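Local coordinates for protein arylsulfatase (Pseudoalteromonas sp. MB47, PDB 7AJ0) that probably removes sulfate groups from the algal polysaccharide fucoidan in an exo-acting manner, and binds calcium and assembles as a hexamer, at residues T187-E192 with Q210-G215; A196-M199 with L204-K207; T430-R433 with K438-F441. All coordinates share one frame; numbering follows the deposited sequence.

In the fold
Contacts 1 and 2 belong to one protruding part of the sulfatase fold, while contact 3 lies well away, its centre about 38 Å and 42 Å from theirs. Contact 2 joins two short helices within the excursion that the loops of contact 1 bring to a close, and the two touch: M198 CE reaches the F189 ring, and Y205 lies beside R212. Contact 1 is partly buried and rests on the aliphatic start of an arginine lying over a phenylalanine ring. Contact 2 is more buried and relies on sulfur and aromatic groups; both reach a second subunit. Contact 3 is buried within its own chain, where backbone hydrogen bonds join neighbouring strands of an antiparallel sheet.

Contact 1. Residues T187-E192 with Q210-G215; sequences TQFLVE and QLRPEG
R212 lies along F189, the two side chains running past each other in opposite directions and bringing the loop after helix 183-187 against the loop before strand 215-220, at a partly buried place. The beginning of the arginine lies over one face of the ring, toward its rim: R212 CB sits 4.0 Å from the centroid of the F189 ring, 15° off the ring normal, a CH-pi contact. R212 CG follows, 3.8 Å from F189 CD2. Because R212 CG is anti to the backbone N (chi1 171°) and the chain stays extended to NE, the guanidinium is carried beyond the ring and comes to rest over F189 CB, its plane turned 24° from that of the ring. At the far end, L190 crosses the arginine at about a right angle and brings CD2 to 3.4 Å from R212 NH2. P213 adds a looser apolar touch, its CD 4.4 Å from F189 CE2. Were R212 an alanine, CB could stay over the ring, but the loss of the rest would probably open a gap beside F189 CD2 and CB and take a neighbour from L190 CD2. With no hydrogen bond between them, the loops are held by van der Waals contact along the arginine's aliphatic chain and over its flat end; a long chain with a planar tip suits this.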
loop_
_atom_site.group_PDB
_atom_site.type_symbol
_atom_site.label_atom_id
_atom_site.label_comp_id
_atom_site.label_asym_id
_atom_site.label_seq_id
_atom_site.Cartn_x
_atom_site.Cartn_y
_atom_site.Cartn_z
ATOM N N THR A 187 -6.309 -35.657 -0.381
ATOM C CA THR A 187 -4.861 -35.491 -0.315
ATOM C C THR A 187 -4.386 -34.950 1.026
ATOM O O THR A 187 -3.221 -35.158 1.381
ATOM C CB THR A 187 -4.387 -34.568 -1.442
ATOM O OG1 THR A 187 -5.066 -33.310 -1.356
ATOM C CG2 THR A 187 -4.666 -35.201 -2.800
ATOM N N GLN A 188 -5.251 -34.269 1.781
ATOM C CA GLN A 188 -4.845 -33.788 3.097
ATOM C C GLN A 188 -4.520 -34.935 4.048
ATOM O O GLN A 188 -3.845 -34.714 5.059
ATOM C CB GLN A 188 -5.938 -32.905 3.700
ATOM C CG GLN A 188 -7.247 -33.625 3.967
ATOM C CD GLN A 188 -8.328 -32.698 4.489
ATOM O OE1 GLN A 188 -8.050 -31.588 4.941
ATOM N NE2 GLN A 188 -9.574 -33.151 4.423
ATOM N N PHE A 189 -4.977 -36.150 3.746
ATOM C CA PHE A 189 -4.680 -37.323 4.555
ATOM C C PHE A 189 -3.607 -38.209 3.930
ATOM O O PHE A 189 -3.380 -39.322 4.414
ATOM C CB PHE A 189 -5.955 -38.141 4.787
ATOM C CG PHE A 189 -6.998 -37.423 5.593
ATOM C CD1 PHE A 189 -6.842 -37.253 6.958
ATOM C CD2 PHE A 189 -8.137 -36.920 4.987
ATOM C CE1 PHE A 189 -7.800 -36.591 7.704
ATOM C CE2 PHE A 189 -9.098 -36.256 5.727
ATOM C CZ PHE A 189 -8.930 -36.093 7.085
ATOM N N LEU A 190 -2.938 -37.738 2.880
ATOM C CA LEU A 190 -1.923 -38.514 2.178
ATOM C C LEU A 190 -0.551 -37.862 2.180
ATOM O O LEU A 190 0.459 -38.561 2.292
ATOM C CB LEU A 190 -2.359 -38.749 0.724
ATOM C CG LEU A 190 -3.687 -39.477 0.515
ATOM C CD1 LEU A 190 -4.027 -39.545 -0.973
ATOM C CD2 LEU A 190 -3.638 -40.868 1.127
ATOM N N VAL A 191 -0.480 -36.538 2.051
ATOM C CA VAL A 191 0.801 -35.833 1.969
ATOM C C VAL A 191 1.172 -35.453 3.399
ATOM O O VAL A 191 0.793 -34.397 3.908
ATOM C CB VAL A 191 0.729 -34.627 1.037
ATOM C CG1 VAL A 191 2.129 -34.148 0.683
ATOM C CG2 VAL A 191 -0.058 -34.976 -0.216
ATOM N N GLU A 192 1.942 -36.327 4.050
ATOM C CA GLU A 192 2.218 -36.175 5.474
ATOM C C GLU A 192 2.868 -34.831 5.783
ATOM O O GLU A 192 2.413 -34.098 6.668
ATOM C CB GLU A 192 3.110 -37.322 5.951
ATOM C CG GLU A 192 3.348 -37.352 7.448
ATOM C CD GLU A 192 4.473 -38.291 7.833
ATOM O OE1 GLU A 192 4.200 -39.482 8.100
ATOM O OE2 GLU A 192 5.638 -37.835 7.852
ATOM N N GLN A 210 -11.319 -39.755 10.973
ATOM C CA GLN A 210 -12.619 -40.410 11.031
ATOM C C GLN A 210 -13.584 -39.876 9.980
ATOM O O GLN A 210 -14.575 -40.543 9.674
ATOM C CB GLN A 210 -13.223 -40.251 12.426
ATOM C CG GLN A 210 -12.655 -41.221 13.450
ATOM C CD GLN A 210 -13.016 -40.847 14.872
ATOM O OE1 GLN A 210 -12.298 -40.090 15.528
ATOM N NE2 GLN A 210 -14.133 -41.374 15.359
ATOM N N LEU A 211 -13.320 -38.691 9.426
ATOM C CA LEU A 211 -14.095 -38.144 8.318
ATOM C C LEU A 211 -13.336 -38.236 6.997
ATOM O O LEU A 211 -13.700 -37.572 6.021
ATOM C CB LEU A 211 -14.485 -36.696 8.611
ATOM C CG LEU A 211 -15.345 -36.487 9.860
ATOM C CD1 LEU A 211 -15.570 -35.007 10.118
ATOM C CD2 LEU A 211 -16.680 -37.213 9.741
ATOM N N ARG A 212 -12.288 -39.043 6.952
ATOM C CA ARG A 212 -11.519 -39.229 5.725
ATOM C C ARG A 212 -12.355 -39.970 4.691
ATOM O O ARG A 212 -12.906 -41.033 4.995
ATOM C CB ARG A 212 -10.244 -40.007 6.058
ATOM C CG ARG A 212 -9.417 -40.489 4.883
ATOM C CD ARG A 212 -8.524 -41.656 5.327
ATOM N NE ARG A 212 -7.587 -42.075 4.290
ATOM C CZ ARG A 212 -6.264 -42.147 4.441
ATOM N NH1 ARG A 212 -5.690 -41.842 5.599
ATOM N NH2 ARG A 212 -5.513 -42.542 3.424
ATOM N N PRO A 213 -12.467 -39.459 3.463
ATOM C CA PRO A 213 -13.192 -40.210 2.429
ATOM C C PRO A 213 -12.482 -41.516 2.102
ATOM O O PRO A 213 -11.251 -41.591 2.085
ATOM C CB PRO A 213 -13.203 -39.253 1.229
ATOM C CG PRO A 213 -12.022 -38.364 1.442
ATOM C CD PRO A 213 -11.887 -38.206 2.936
ATOM N N GLU A 214 -13.277 -42.554 1.834
ATOM C CA GLU A 214 -12.710 -43.877 1.603
ATOM C C GLU A 214 -12.209 -44.059 0.177
ATOM O O GLU A 214 -11.268 -44.829 -0.046
ATOM C CB GLU A 214 -13.747 -44.951 1.939
ATOM C CG GLU A 214 -14.025 -45.079 3.429
ATOM C CD GLU A 214 -15.045 -46.155 3.750
ATOM O OE1 GLU A 214 -15.906 -46.439 2.892
ATOM O OE2 GLU A 214 -14.981 -46.719 4.863
ATOM N N GLY A 215 -12.806 -43.374 -0.790
ATOM C CA GLY A 215 -12.375 -43.500 -2.171
ATOM C C GLY A 215 -13.473 -43.044 -3.116
ATOM O O GLY A 215 -14.350 -42.267 -2.743
#

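Contact 2. Residues A196-M199 with L204-K207; sequences ADMM and LYTK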
loop_
_atom_site.group_PDB
_atom_site.type_symbol
_atom_site.label_atom_id
_atom_site.label_comp_id
_atom_site.label_asym_id
_atom_site.label_seq_id
_atom_site.Cartn_x
_atom_site.Cartn_y
_atom_site.Cartn_z
ATOM N N ALA A 196 1.496 -31.620 8.064
ATOM C CA ALA A 196 2.115 -32.308 9.191
ATOM C C ALA A 196 1.476 -31.940 10.524
ATOM O O ALA A 196 1.438 -32.773 11.438
ATOM C CB ALA A 196 3.614 -31.997 9.230
ATOM N N ASP A 197 0.982 -30.706 10.667
ATOM C CA ASP A 197 0.363 -30.303 11.925
ATOM C C ASP A 197 -0.800 -31.210 12.304
ATOM O O ASP A 197 -1.142 -31.307 13.487
ATOM C CB ASP A 197 -0.120 -28.854 11.841
ATOM C CG ASP A 197 -1.109 -28.633 10.715
ATOM O OD1 ASP A 197 -0.961 -29.278 9.657
ATOM O OD2 ASP A 197 -2.034 -27.811 10.884
ATOM N N MET A 198 -1.413 -31.873 11.327
ATOM C CA MET A 198 -2.469 -32.850 11.557
ATOM C C MET A 198 -2.006 -34.283 11.358
ATOM O O MET A 198 -2.427 -35.168 12.104
ATOM C CB MET A 198 -3.652 -32.564 10.623
ATOM C CG MET A 198 -4.831 -33.508 10.787
ATOM S SD MET A 198 -4.803 -34.897 9.634
ATOM C CE MET A 198 -5.231 -34.079 8.100
ATOM N N MET A 199 -1.121 -34.531 10.391
ATOM C CA MET A 199 -0.771 -35.899 10.027
ATOM C C MET A 199 0.201 -36.533 11.014
ATOM O O MET A 199 0.096 -37.730 11.302
ATOM C CB MET A 199 -0.181 -35.918 8.616
ATOM C CG MET A 199 -1.210 -35.683 7.524
ATOM S SD MET A 199 -2.339 -37.080 7.347
ATOM C CE MET A 199 -1.354 -38.183 6.336
ATOM N N LEU A 204 -4.565 -35.684 17.001
ATOM C CA LEU A 204 -5.321 -34.893 16.033
ATOM C C LEU A 204 -5.617 -35.702 14.777
ATOM O O LEU A 204 -6.700 -35.579 14.194
ATOM C CB LEU A 204 -4.548 -33.621 15.696
ATOM C CG LEU A 204 -5.313 -32.454 15.075
ATOM C CD1 LEU A 204 -6.531 -32.086 15.900
ATOM C CD2 LEU A 204 -4.382 -31.252 14.936
ATOM N N TYR A 205 -4.671 -36.542 14.350
ATOM C CA TYR A 205 -4.907 -37.381 13.181
ATOM C C TYR A 205 -6.014 -38.395 13.444
ATOM O O TYR A 205 -6.874 -38.623 12.584
ATOM C CB TYR A 205 -3.620 -38.097 12.776
ATOM C CG TYR A 205 -3.828 -39.098 11.667
ATOM C CD1 TYR A 205 -3.900 -38.689 10.343
ATOM C CD2 TYR A 205 -3.968 -40.452 11.944
ATOM C CE1 TYR A 205 -4.101 -39.598 9.325
ATOM C CE2 TYR A 205 -4.168 -41.370 10.931
ATOM C CZ TYR A 205 -4.234 -40.937 9.624
ATOM O OH TYR A 205 -4.432 -41.847 8.611
ATOM N N THR A 206 -6.009 -39.016 14.625
ATOM C CA THR A 206 -7.044 -39.991 14.953
ATOM C C THR A 206 -8.433 -39.375 14.857
ATOM O O THR A 206 -9.379 -40.026 14.399
ATOM C CB THR A 206 -6.808 -40.553 16.355
ATOM O OG1 THR A 206 -5.598 -41.320 16.368
ATOM C CG2 THR A 206 -7.976 -41.428 16.785
ATOM N N LYS A 207 -8.577 -38.119 15.282
ATOM C CA LYS A 207 -9.880 -37.465 15.224
ATOM C C LYS A 207 -10.253 -37.104 13.791
ATOM O O LYS A 207 -11.346 -37.437 13.322
ATOM C CB LYS A 207 -9.878 -36.218 16.108
ATOM C CG LYS A 207 -9.825 -36.518 17.596
ATOM C CD LYS A 207 -9.682 -35.241 18.412
ATOM C CE LYS A 207 -9.689 -35.536 19.903
ATOM N NZ LYS A 207 -9.213 -34.372 20.702
#
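Y205 meets two methionine sulfurs, each in a Met-aromatic contact but from a different direction. M199 SD approaches the ring obliquely, 3.7 Å from Y205 CE1, whereas M198 SD lies at the ring edge, 4.0 Å from Y205 CD1. Both methionine chains bend at chi2 and chi3, a flexibility that lets neighbouring residues of one short helix reach the same ring. The tyrosine CG, anti to its own N (chi1 174°), takes the ring across to them. Nearer the backbone, Y205 CB packs 3.2 Å from M198 O, and L204 fills the adjoining place: its CD2 lies 3.5 Å from D197 O while its CG is 4.4 Å from M198 CG.

In the next shell F189 packs beside M198, E192 beside M199 and R212 beside Y205. Hydrogen bonds from A196 O to T200 OG1 and from L204 N to N201 OD1 tie the connecting residues to the helix ends. Farther out, a second subunit packs on the D197, M198 and L204 side, its W487 on M198, its L435 on L204, and its Y437 hydrogen-bonded to D197 OD2. Helices 196-199 and 202-208 thus meet here through weak, directional sulfur-aromatic and apolar contact, with no hydrogen bond passing between the two segments.

Contact 3. Residues T430-R433 with K438-F441; sequences TALR and KIHF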
loop_
_atom_site.group_PDB
_atom_site.type_symbol
_atom_site.label_atom_id
_atom_site.label_comp_id
_atom_site.label_asym_id
_atom_site.label_seq_id
_atom_site.Cartn_x
_atom_site.Cartn_y
_atom_site.Cartn_z
ATOM N N THR A 430 -22.667 -9.227 -6.058
ATOM C CA THR A 430 -21.494 -8.371 -6.143
ATOM C C THR A 430 -21.352 -7.637 -7.466
ATOM O O THR A 430 -20.874 -6.501 -7.473
ATOM C CB THR A 430 -20.218 -9.195 -5.905
ATOM O OG1 THR A 430 -20.094 -10.201 -6.919
ATOM C CG2 THR A 430 -20.260 -9.866 -4.538
ATOM N N ALA A 431 -21.749 -8.239 -8.581
ATOM C CA ALA A 431 -21.497 -7.611 -9.868
ATOM C C ALA A 431 -22.389 -8.223 -10.932
ATOM O O ALA A 431 -22.986 -9.284 -10.740
ATOM C CB ALA A 431 -20.021 -7.750 -10.271
ATOM N N LEU A 432 -22.476 -7.521 -12.061
ATOM C CA LEU A 432 -23.122 -8.027 -13.261
ATOM C C LEU A 432 -22.305 -7.581 -14.463
ATOM O O LEU A 432 -21.502 -6.648 -14.381
ATOM C CB LEU A 432 -24.570 -7.539 -13.382
ATOM C CG LEU A 432 -24.813 -6.037 -13.522
ATOM C CD1 LEU A 432 -24.683 -5.562 -14.961
ATOM C CD2 LEU A 432 -26.188 -5.679 -12.961
ATOM N N ARG A 433 -22.509 -8.269 -15.585
ATOM C CA ARG A 433 -21.943 -7.856 -16.858
ATOM C C ARG A 433 -23.067 -7.647 -17.862
ATOM O O ARG A 433 -23.969 -8.483 -17.980
ATOM C CB ARG A 433 -20.948 -8.869 -17.425
ATOM C CG ARG A 433 -20.434 -8.431 -18.794
ATOM C CD ARG A 433 -19.351 -9.323 -19.355
ATOM N NE ARG A 433 -19.086 -8.978 -20.750
ATOM C CZ ARG A 433 -18.152 -9.545 -21.504
ATOM N NH1 ARG A 433 -17.376 -10.491 -21.000
ATOM N NH2 ARG A 433 -17.995 -9.163 -22.764
ATOM N N LYS A 438 -18.466 -4.318 -17.142
ATOM C CA LYS A 438 -18.478 -5.040 -15.875
ATOM C C LYS A 438 -18.725 -4.034 -14.758
ATOM O O LYS A 438 -17.913 -3.128 -14.548
ATOM C CB LYS A 438 -17.152 -5.774 -15.675
ATOM C CG LYS A 438 -16.977 -6.447 -14.327
ATOM C CD LYS A 438 -17.807 -7.708 -14.212
ATOM C CE LYS A 438 -17.448 -8.476 -12.950
ATOM N NZ LYS A 438 -16.029 -8.937 -12.937
ATOM N N ILE A 439 -19.842 -4.189 -14.051
ATOM C CA ILE A 439 -20.246 -3.266 -12.994
ATOM C C ILE A 439 -20.175 -4.004 -11.664
ATOM O O ILE A 439 -20.821 -5.046 -11.489
ATOM C CB ILE A 439 -21.657 -2.710 -13.236
ATOM C CG1 ILE A 439 -21.759 -2.077 -14.624
ATOM C CG2 ILE A 439 -22.018 -1.684 -12.172
ATOM C CD1 ILE A 439 -22.309 -3.011 -15.676
ATOM N N HIS A 440 -19.400 -3.465 -10.728
ATOM C CA HIS A 440 -19.231 -4.060 -9.410
ATOM C C HIS A 440 -19.988 -3.242 -8.370
ATOM O O HIS A 440 -19.802 -2.024 -8.275
ATOM C CB HIS A 440 -17.755 -4.134 -9.009
ATOM C CG HIS A 440 -16.919 -4.990 -9.905
ATOM N ND1 HIS A 440 -16.482 -6.244 -9.541
ATOM C CD2 HIS A 440 -16.424 -4.762 -11.144
ATOM C CE1 HIS A 440 -15.758 -6.756 -10.520
ATOM N NE2 HIS A 440 -15.709 -5.878 -11.505
ATOM N N PHE A 441 -20.828 -3.915 -7.590
ATOM C CA PHE A 441 -21.474 -3.303 -6.437
ATOM C C PHE A 441 -20.810 -3.699 -5.128
ATOM O O PHE A 441 -20.966 -2.987 -4.132
ATOM C CB PHE A 441 -22.956 -3.680 -6.416
ATOM C CG PHE A 441 -23.676 -3.339 -7.691
ATOM C CD1 PHE A 441 -24.211 -2.077 -7.885
ATOM C CD2 PHE A 441 -23.798 -4.275 -8.705
ATOM C CE1 PHE A 441 -24.864 -1.761 -9.063
ATOM C CE2 PHE A 441 -24.449 -3.962 -9.884
ATOM C CZ PHE A 441 -24.982 -2.705 -10.063
#
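L432 and I439 form the tightly packed centre of this strand pair. They are a hydrogen-bonded antiparallel pair: I439 N gives to L432 O at 3.0 Å with an N-H...O angle of 171°, and L432 N returns a bond to I439 O, also at 3.0 Å. Above these bonds the two side chains lie side by side, pointing the same way, and L432 CD1 meets I439 CD1 at 3.6 Å. L432 CG takes the crowded position between N and the carbonyl carbon (chi1 63°), and the other methyl, L432 CD2, comes to the edge of the F441 ring, 3.9 Å from F441 CE2. Branched aliphatics suit this face because helix 489-505 roofs it.

The strands, 428-434 and 437-440, make a beta hairpin in the middle of a four-stranded antiparallel sheet, a feature of the C-terminal part of sulfatases; T430 and A431 both face M423 of strand 420-425, a classic beta bulge.

The opposite face is more polar. A431 is small enough to lay its CB over one face of the H440 imidazole, 4.3 Å from the centroid, with K438 CE alongside at 3.8 Å from A431 CB. E476 hydrogen-bonds H440 NE2 and, with E350, forms salt bridges to K438 NZ. Contact between the two strands thins toward the turn, where R433 is paired with K438 but its buried side chain turns to D436 and Y97. At the other end, F441, past the strand, is partly exposed, though its N still bonds T430 O.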